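Side-chain contacts in glycosyl hydrolase (Streptomyces cattleya, PDB 7LR8), which probably hydrolyses the Man-beta-1,4-GlcNAc core disaccharide during N-glycan breakdown, as a family 5 (subfamily 18) glycoside hydrolase: residues D34-A37 and V38-D41; E75-A78 and A79-A83; T237-T240 and A241-Q244. The protein carries 1 engineered substitution. One frame throughout, in Å; residues are numbered along the deposited sequence.

From the N terminus the chain first reaches interaction 1, in the opening turns of helix 35-46, which links barrel strands 15-19 and 52-55. Interaction 2 follows on helix 71-86, after strand 52-55 and the short helix 59-62, also on the outside of the barrel. Each contact closes no more than a helical turn, and the three come in series, none enclosing or crossing another. Interactions 1 and 2 nevertheless meet where their helices pack: Val-38 CG1 lies 4.0 Å from Leu-80 CG, and Leu-35 and Arg-39 rest on Ala-83. Interaction 3 starts helix 240-253, its centre about 36 Å from that of interaction 1 and across the chain's centre from interaction 2.

Interaction 1 of 3, residues D34-A37 and V38-D41; sequences DLDA and VRAD. With SO4 (sulfate ion), chain I.
An N-capped first turn begins helix 35-46, and in it Asp-36 and Arg-39 form an i to i+3 salt bridge. The cap is Asp-34, whose OD1 accepts from Ala-37 N at 3.0 Å, approached from above the carboxylate plane; an acidic group suits a helix start, where backbone N-H groups lack carbonyl partners. Asp-36 OD1 takes NH1 of Arg-39 at 2.9 Å on its syn side but well out of the carboxylate plane, in a bent bond (142°), with the carboxylate and guanidinium planes 33° apart. Arg-39 runs extended from CG to NE, which brings its flat end back over Leu-35. There CD2 of Leu-35 lies over one guanidinium face, offset toward its rim, 3.4 Å from Arg-39 NH2, placed by a CG anti to the backbone N (chi1 -171°). The guanidinium edge also holds a sulfate, probably from the crystallisation liquor: NH2 of Arg-39 gives its O4 a short, nearly straight bond of 2.6 Å, while the bonds from NH1 are weak. Asp-41, whose N donates to Ala-37 O, is buried, hydrogen-bonded to Tyr-20 and Ser-23 and salt-bridged to Arg-330. Helix 35-46 is the crossover of the beta-alpha-beta unit between strands 15-19 and 52-55, and its flank packs against helix 71-86.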
ATOM      1  N   ASP B  34     -17.748   6.585   9.479  1.00 27.62           N
ATOM      2  CA  ASP B  34     -18.959   6.611  10.291  1.00 25.28           C
ATOM      3  C   ASP B  34     -18.824   7.824  11.199  1.00 29.02           C
ATOM      4  O   ASP B  34     -18.106   7.767  12.203  1.00 25.65           O
ATOM      5  CB  ASP B  34     -19.105   5.309  11.090  1.00 26.98           C
ATOM      6  CG  ASP B  34     -20.404   5.235  11.888  1.00 36.40           C
ATOM      7  OD1 ASP B  34     -20.925   6.281  12.322  1.00 36.77           O
ATOM      8  OD2 ASP B  34     -20.901   4.110  12.096  1.00 37.87           O
ATOM      9  N   LEU B  35     -19.513   8.916  10.848  1.00 26.43           N
ATOM     10  CA  LEU B  35     -19.395  10.145  11.630  1.00 26.31           C
ATOM     11  C   LEU B  35     -19.972   9.993  13.034  1.00 25.30           C
ATOM     12  O   LEU B  35     -19.454  10.599  13.979  1.00 23.97           O
ATOM     13  CB  LEU B  35     -20.072  11.297  10.887  1.00 27.88           C
ATOM     14  CG  LEU B  35     -19.889  12.718  11.431  1.00 24.75           C
ATOM     15  CD1 LEU B  35     -18.409  13.072  11.569  1.00 20.43           C
ATOM     16  CD2 LEU B  35     -20.606  13.722  10.518  1.00 27.96           C
ATOM     17  N   ASP B  36     -21.034   9.198  13.200  1.00 24.31           N
ATOM     18  CA  ASP B  36     -21.602   9.005  14.532  1.00 25.80           C
ATOM     19  C   ASP B  36     -20.630   8.267  15.443  1.00 23.28           C
ATOM     20  O   ASP B  36     -20.571   8.544  16.650  1.00 24.28           O
ATOM     21  CB  ASP B  36     -22.926   8.256  14.439  1.00 33.89           C
ATOM     22  CG  ASP B  36     -24.047   9.136  13.919  1.00 38.20           C
ATOM     23  OD1 ASP B  36     -23.989  10.360  14.148  1.00 37.76           O
ATOM     24  OD2 ASP B  36     -24.971   8.606  13.270  1.00 44.36           O
ATOM     25  N   ALA B  37     -19.864   7.320  14.883  1.00 25.00           N
ATOM     26  CA  ALA B  37     -18.830   6.649  15.665  1.00 23.88           C
ATOM     27  C   ALA B  37     -17.709   7.613  16.031  1.00 20.76           C
ATOM     28  O   ALA B  37     -17.180   7.567  17.147  1.00 22.79           O
ATOM     29  CB  ALA B  37     -18.280   5.443  14.899  1.00 23.09           C
ATOM     30  N   VAL B  38     -17.344   8.501  15.108  1.00 20.47           N
ATOM     31  CA  VAL B  38     -16.359   9.532  15.422  1.00 21.09           C
ATOM     32  C   VAL B  38     -16.884  10.464  16.512  1.00 21.87           C
ATOM     33  O   VAL B  38     -16.158  10.825  17.447  1.00 22.54           O
ATOM     34  CB  VAL B  38     -15.989  10.297  14.139  1.00 20.75           C
ATOM     35  CG1 VAL B  38     -15.249  11.576  14.472  1.00 24.97           C
ATOM     36  CG2 VAL B  38     -15.164   9.395  13.219  1.00 23.52           C
ATOM     37  N   ARG B  39     -18.157  10.856  16.418  1.00 22.68           N
ATOM     38  CA  ARG B  39     -18.739  11.735  17.432  1.00 24.05           C
ATOM     39  C   ARG B  39     -18.721  11.085  18.812  1.00 25.60           C
ATOM     40  O   ARG B  39     -18.387  11.734  19.812  1.00 24.51           O
ATOM     41  CB  ARG B  39     -20.165  12.106  17.037  1.00 23.09           C
ATOM     42  CG  ARG B  39     -20.270  13.154  15.930  1.00 23.27           C
ATOM     43  CD  ARG B  39     -21.667  13.110  15.318  1.00 29.67           C
ATOM     44  NE  ARG B  39     -21.925  14.223  14.407  1.00 33.90           N
ATOM     45  CZ  ARG B  39     -22.704  14.135  13.335  1.00 36.84           C
ATOM     46  NH1 ARG B  39     -23.282  12.979  13.028  1.00 32.53           N
ATOM     47  NH2 ARG B  39     -22.894  15.196  12.559  1.00 34.52           N
ATOM     48  N   ALA B  40     -19.086   9.802  18.892  1.00 26.64           N
ATOM     49  CA  ALA B  40     -19.066   9.114  20.181  1.00 25.56           C
ATOM     50  C   ALA B  40     -17.644   9.007  20.721  1.00 21.29           C
ATOM     51  O   ALA B  40     -17.418   9.167  21.927  1.00 24.02           O
ATOM     52  CB  ALA B  40     -19.699   7.731  20.041  1.00 26.27           C
ATOM     53  N   ASP B  41     -16.674   8.727  19.836  1.00 22.34           N
ATOM     54  CA  ASP B  41     -15.264   8.739  20.221  1.00 21.92           C
ATOM     55  C   ASP B  41     -14.871  10.085  20.813  1.00 23.98           C
ATOM     56  O   ASP B  41     -14.290  10.155  21.907  1.00 21.75           O
ATOM     57  CB  ASP B  41     -14.377   8.442  19.006  1.00 20.21           C
ATOM     58  CG  ASP B  41     -14.317   6.962  18.642  1.00 21.30           C
ATOM     59  OD1 ASP B  41     -14.854   6.115  19.390  1.00 21.86           O
ATOM     60  OD2 ASP B  41     -13.697   6.662  17.595  1.00 22.37           O
TER
HETATM   61  S   SO4 I 604     -26.039  14.530  10.640  1.00 65.11           S
HETATM   62  O1  SO4 I 604     -26.473  14.028   9.338  1.00 71.49           O
HETATM   63  O2  SO4 I 604     -26.727  15.784  10.930  1.00 68.19           O
HETATM   64  O3  SO4 I 604     -26.359  13.549  11.672  1.00 69.30           O
HETATM   65  O4  SO4 I 604     -24.596  14.754  10.613  1.00 62.47           O

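Interaction 2 of 3, residues E75-A78 and A79-A83; sequences EQLA and ALTDA. With SO4 (sulfate ion), chain K.
Residues 75-78 and 79-83 are successive turns of one uninterrupted helix, and regular i to i+4 bonds carry the backbone from one to the other: Ala-79 N to Glu-75 O at 2.9 Å, then Leu-80 N to Gln-76 O and Asp-82 N to Ala-78 O. The regularity is enriched at Leu-77 O, which accepts twice from Thr-81. Thr-81 N reaches Leu-77 O at 2.9 Å and Thr-81 OG1 reaches the same oxygen at 2.8 Å, from opposite faces of the carbonyl plane. This second bond depends on the rotation of Thr-81, whose OG1 lies anti to its own carbonyl carbon (chi1 -61°), and it satisfies a buried hydroxyl within the helix, while the side chain touches Leu-139. The helix, 71-86, is one of those packed round the parallel barrel of this family 5 enzyme. Leu-77 and Leu-80 press on Val-55 of strand 52-55, branched apolar chains fitting that inward face; Leu-77 also meets Leu-135 and Leu-139 of helix 122-139, and Leu-80 meets Trp-30. The small Ala-78 and Ala-83 allow close approach, the first to Leu-139 and the second to Leu-42. Asp-82 turns its carboxylate to a salt bridge with Arg-142. Gln-76 stretches beyond CG, against Trp-30 and Phe-33, and its NE2 donates to O4 of a sulfate at 3.0 Å with an angle of 153°. An alanine here is likely to leave that sulfate without its amide donor and to open a gap beside Trp-30 and Phe-33. Arg-72, one turn earlier, donates to the same anion, which probably came from the crystallisation liquor.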
ATOM      1  N   GLU B  75     -13.466  15.772   2.363  1.00 20.54           N
ATOM      2  CA  GLU B  75     -14.703  16.159   3.034  1.00 20.98           C
ATOM      3  C   GLU B  75     -14.939  15.364   4.319  1.00 19.79           C
ATOM      4  O   GLU B  75     -15.509  15.900   5.277  1.00 21.38           O
ATOM      5  CB  GLU B  75     -15.871  16.007   2.064  1.00 21.24           C
ATOM      6  CG  GLU B  75     -15.762  17.014   0.894  1.00 28.02           C
ATOM      7  CD  GLU B  75     -16.764  16.802  -0.219  1.00 42.04           C
ATOM      8  OE1 GLU B  75     -17.720  16.023  -0.033  1.00 45.10           O
ATOM      9  OE2 GLU B  75     -16.591  17.431  -1.288  1.00 40.55           O
ATOM     10  N   GLN B  76     -14.528  14.092   4.363  1.00 19.29           N
ATOM     11  CA  GLN B  76     -14.616  13.332   5.610  1.00 20.27           C
ATOM     12  C   GLN B  76     -13.704  13.934   6.671  1.00 19.77           C
ATOM     13  O   GLN B  76     -14.086  14.054   7.839  1.00 21.36           O
ATOM     14  CB  GLN B  76     -14.261  11.859   5.360  1.00 18.57           C
ATOM     15  CG  GLN B  76     -15.291  11.106   4.501  1.00 16.78           C
ATOM     16  CD  GLN B  76     -14.721   9.820   3.906  1.00 19.66           C
ATOM     17  OE1 GLN B  76     -13.507   9.611   3.913  1.00 21.93           O
ATOM     18  NE2 GLN B  76     -15.598   8.954   3.400  1.00 25.44           N
ATOM     19  N   LEU B  77     -12.500  14.347   6.270  1.00 18.31           N
ATOM     20  CA  LEU B  77     -11.589  15.001   7.206  1.00 19.19           C
ATOM     21  C   LEU B  77     -12.181  16.305   7.734  1.00 22.13           C
ATOM     22  O   LEU B  77     -12.043  16.620   8.925  1.00 20.51           O
ATOM     23  CB  LEU B  77     -10.243  15.252   6.526  1.00 18.95           C
ATOM     24  CG  LEU B  77      -9.162  15.946   7.360  1.00 21.10           C
ATOM     25  CD1 LEU B  77      -8.805  15.117   8.612  1.00 20.45           C
ATOM     26  CD2 LEU B  77      -7.928  16.219   6.518  1.00 19.76           C
ATOM     27  N   ALA B  78     -12.854  17.069   6.867  1.00 20.47           N
ATOM     28  CA  ALA B  78     -13.517  18.289   7.325  1.00 18.59           C
ATOM     29  C   ALA B  78     -14.656  17.965   8.285  1.00 21.27           C
ATOM     30  O   ALA B  78     -14.851  18.669   9.283  1.00 24.32           O
ATOM     31  CB  ALA B  78     -14.030  19.100   6.126  1.00 20.60           C
ATOM     32  N   ALA B  79     -15.417  16.902   8.001  1.00 23.55           N
ATOM     33  CA  ALA B  79     -16.510  16.512   8.891  1.00 23.38           C
ATOM     34  C   ALA B  79     -15.975  16.086  10.250  1.00 20.68           C
ATOM     35  O   ALA B  79     -16.570  16.408  11.289  1.00 21.36           O
ATOM     36  CB  ALA B  79     -17.331  15.385   8.262  1.00 23.86           C
ATOM     37  N   LEU B  80     -14.856  15.371  10.263  1.00 20.96           N
ATOM     38  CA  LEU B  80     -14.207  15.040  11.526  1.00 17.72           C
ATOM     39  C   LEU B  80     -13.763  16.300  12.250  1.00 22.61           C
ATOM     40  O   LEU B  80     -13.902  16.408  13.473  1.00 20.50           O
ATOM     41  CB  LEU B  80     -13.021  14.114  11.264  1.00 20.01           C
ATOM     42  CG  LEU B  80     -12.309  13.453  12.442  1.00 24.39           C
ATOM     43  CD1 LEU B  80     -11.521  12.265  11.898  1.00 22.66           C
ATOM     44  CD2 LEU B  80     -11.383  14.405  13.180  1.00 26.24           C
ATOM     45  N   THR B  81     -13.209  17.260  11.510  1.00 19.84           N
ATOM     46  CA  THR B  81     -12.732  18.483  12.142  1.00 18.88           C
ATOM     47  C   THR B  81     -13.891  19.275  12.737  1.00 22.56           C
ATOM     48  O   THR B  81     -13.772  19.855  13.829  1.00 23.74           O
ATOM     49  CB  THR B  81     -11.946  19.305  11.108  1.00 19.47           C
ATOM     50  OG1 THR B  81     -10.825  18.528  10.655  1.00 21.78           O
ATOM     51  CG2 THR B  81     -11.439  20.599  11.724  1.00 22.75           C
ATOM     52  N   ASP B  82     -15.041  19.272  12.059  1.00 22.16           N
ATOM     53  CA  ASP B  82     -16.208  19.956  12.595  1.00 20.99           C
ATOM     54  C   ASP B  82     -16.739  19.245  13.833  1.00 23.38           C
ATOM     55  O   ASP B  82     -17.128  19.897  14.810  1.00 26.24           O
ATOM     56  CB  ASP B  82     -17.299  20.054  11.531  1.00 24.98           C
ATOM     57  CG  ASP B  82     -16.973  21.060  10.449  1.00 30.02           C
ATOM     58  OD1 ASP B  82     -16.107  21.931  10.681  1.00 27.00           O
ATOM     59  OD2 ASP B  82     -17.589  20.966   9.364  1.00 31.45           O
ATOM     60  N   ALA B  83     -16.777  17.909  13.808  1.00 20.53           N
ATOM     61  CA  ALA B  83     -17.223  17.178  14.993  1.00 23.41           C
ATOM     62  C   ALA B  83     -16.322  17.481  16.184  1.00 26.67           C
ATOM     63  O   ALA B  83     -16.797  17.616  17.325  1.00 24.99           O
ATOM     64  CB  ALA B  83     -17.256  15.673  14.701  1.00 24.89           C
TER
HETATM   65  S   SO4 K 606     -19.322   9.843   3.325  1.00100.55           S
HETATM   66  O1  SO4 K 606     -18.679  10.481   2.179  1.00 97.44           O
HETATM   67  O2  SO4 K 606     -20.389  10.707   3.820  1.00105.33           O
HETATM   68  O3  SO4 K 606     -19.885   8.559   2.917  1.00102.78           O
HETATM   69  O4  SO4 K 606     -18.346   9.629   4.388  1.00 99.73           O

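Interaction 3 of 3, residues T237-T240 and A241-Q244; sequences TRST and ATAQ
Thr-240, Thr-242 and Ser-239 carry most of this helix start, where Ser-239 is the N-cap of helix 240-253. Ser-239 OG accepts from Thr-242 N at 3.1 Å with an angle of 153°, a serine cap filling the place of a missing backbone acceptor. The hydroxyl can do so because it sits between its own backbone N and carbonyl carbon (chi1 63°), which turns it back over the first turn. The backbone O of Ser-239 takes Ala-243 N at 3.2 Å, and only weakly Thr-242 N. Gly-236 O, just upstream, is hydrogen-bonded to both Ser-239 OG and Thr-242 OG1, so the two hydroxyls are tied to the loop leaving helix 231-235. Thr-242 is buried; its CG2 comes within 3.3 Å of Thr-237 O, and the side chain packs on Phe-284 of helix 281-293. Ala-241, small enough for close packing, meets Phe-383 and Met-387 of helix 381-391. Gln-244 touches Met-387 too, and its N binds Thr-240 O at 2.9 Å. The side chains of Thr-240 and Gln-244 run alongside each other, pointing the same way, with CG2 of Thr-240 3.9 Å from CG of Gln-244.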
ATOM      1  N   THR B 237      11.596   0.314  34.779  1.00 28.26           N
ATOM      2  CA  THR B 237      10.256   0.895  34.682  1.00 29.25           C
ATOM      3  C   THR B 237      10.044   2.044  35.665  1.00 32.28           C
ATOM      4  O   THR B 237       9.484   3.088  35.313  1.00 34.68           O
ATOM      5  CB  THR B 237       9.207  -0.185  34.947  1.00 40.63           C
ATOM      6  OG1 THR B 237       9.338  -1.243  33.991  1.00 44.11           O
ATOM      7  CG2 THR B 237       7.821   0.423  34.864  1.00 42.66           C
ATOM      8  N   ARG B 238      10.448   1.851  36.920  1.00 29.90           N
ATOM      9  CA  ARG B 238      10.120   2.786  37.988  1.00 32.12           C
ATOM     10  C   ARG B 238      11.245   3.773  38.270  1.00 31.49           C
ATOM     11  O   ARG B 238      11.283   4.365  39.351  1.00 39.87           O
ATOM     12  CB  ARG B 238       9.746   2.020  39.258  1.00 33.35           C
ATOM     13  CG  ARG B 238       8.466   1.211  39.126  1.00 37.27           C
ATOM     14  CD  ARG B 238       7.738   1.127  40.468  1.00 49.80           C
ATOM     15  NE  ARG B 238       6.434   0.477  40.357  1.00 60.27           N
ATOM     16  CZ  ARG B 238       6.245  -0.835  40.457  1.00 70.96           C
ATOM     17  NH1 ARG B 238       7.277  -1.637  40.677  1.00 76.40           N
ATOM     18  NH2 ARG B 238       5.025  -1.347  40.349  1.00 72.64           N
ATOM     19  N   SER B 239      12.145   3.972  37.313  1.00 31.15           N
ATOM     20  CA  SER B 239      13.307   4.822  37.503  1.00 28.86           C
ATOM     21  C   SER B 239      12.962   6.289  37.269  1.00 33.55           C
ATOM     22  O   SER B 239      11.962   6.635  36.632  1.00 25.78           O
ATOM     23  CB  SER B 239      14.426   4.412  36.547  1.00 29.06           C
ATOM     24  OG  SER B 239      14.017   4.595  35.190  1.00 29.19           O
ATOM     25  N   THR B 240      13.833   7.158  37.781  1.00 33.91           N
ATOM     26  CA  THR B 240      13.721   8.581  37.490  1.00 31.53           C
ATOM     27  C   THR B 240      13.822   8.842  35.991  1.00 30.95           C
ATOM     28  O   THR B 240      13.067   9.657  35.443  1.00 27.75           O
ATOM     29  CB  THR B 240      14.803   9.351  38.252  1.00 38.33           C
ATOM     30  OG1 THR B 240      14.685   9.086  39.658  1.00 39.23           O
ATOM     31  CG2 THR B 240      14.676  10.847  38.013  1.00 41.24           C
ATOM     32  N   ALA B 241      14.732   8.137  35.302  1.00 32.23           N
ATOM     33  CA  ALA B 241      14.914   8.361  33.867  1.00 28.29           C
ATOM     34  C   ALA B 241      13.652   8.032  33.085  1.00 24.71           C
ATOM     35  O   ALA B 241      13.312   8.723  32.117  1.00 26.75           O
ATOM     36  CB  ALA B 241      16.085   7.527  33.333  1.00 30.97           C
ATOM     37  N   THR B 242      12.943   6.973  33.479  1.00 22.67           N
ATOM     38  CA  THR B 242      11.732   6.620  32.749  1.00 21.30           C
ATOM     39  C   THR B 242      10.640   7.663  32.970  1.00 20.95           C
ATOM     40  O   THR B 242       9.936   8.035  32.025  1.00 21.64           O
ATOM     41  CB  THR B 242      11.273   5.224  33.161  1.00 26.34           C
ATOM     42  OG1 THR B 242      12.218   4.262  32.670  1.00 25.52           O
ATOM     43  CG2 THR B 242       9.907   4.904  32.584  1.00 23.42           C
ATOM     44  N   ALA B 243      10.525   8.187  34.194  1.00 21.71           N
ATOM     45  CA  ALA B 243       9.487   9.176  34.496  1.00 22.65           C
ATOM     46  C   ALA B 243       9.802  10.541  33.898  1.00 25.01           C
ATOM     47  O   ALA B 243       8.887  11.329  33.636  1.00 23.58           O
ATOM     48  CB  ALA B 243       9.307   9.315  36.007  1.00 26.59           C
ATOM     49  N   GLN B 244      11.079  10.855  33.718  1.00 20.32           N
ATOM     50  CA  GLN B 244      11.492  12.174  33.275  1.00 19.56           C
ATOM     51  C   GLN B 244      11.840  12.207  31.794  1.00 22.40           C
ATOM     52  O   GLN B 244      12.297  13.241  31.295  1.00 21.87           O
ATOM     53  CB  GLN B 244      12.691  12.639  34.113  1.00 24.82           C
ATOM     54  CG  GLN B 244      12.372  12.909  35.600  1.00 22.33           C
ATOM     55  CD  GLN B 244      11.762  14.282  35.811  1.00 23.35           C
ATOM     56  OE1 GLN B 244      11.866  15.159  34.951  1.00 29.84           O
ATOM     57  NE2 GLN B 244      11.140  14.479  36.962  1.00 33.93           N
TER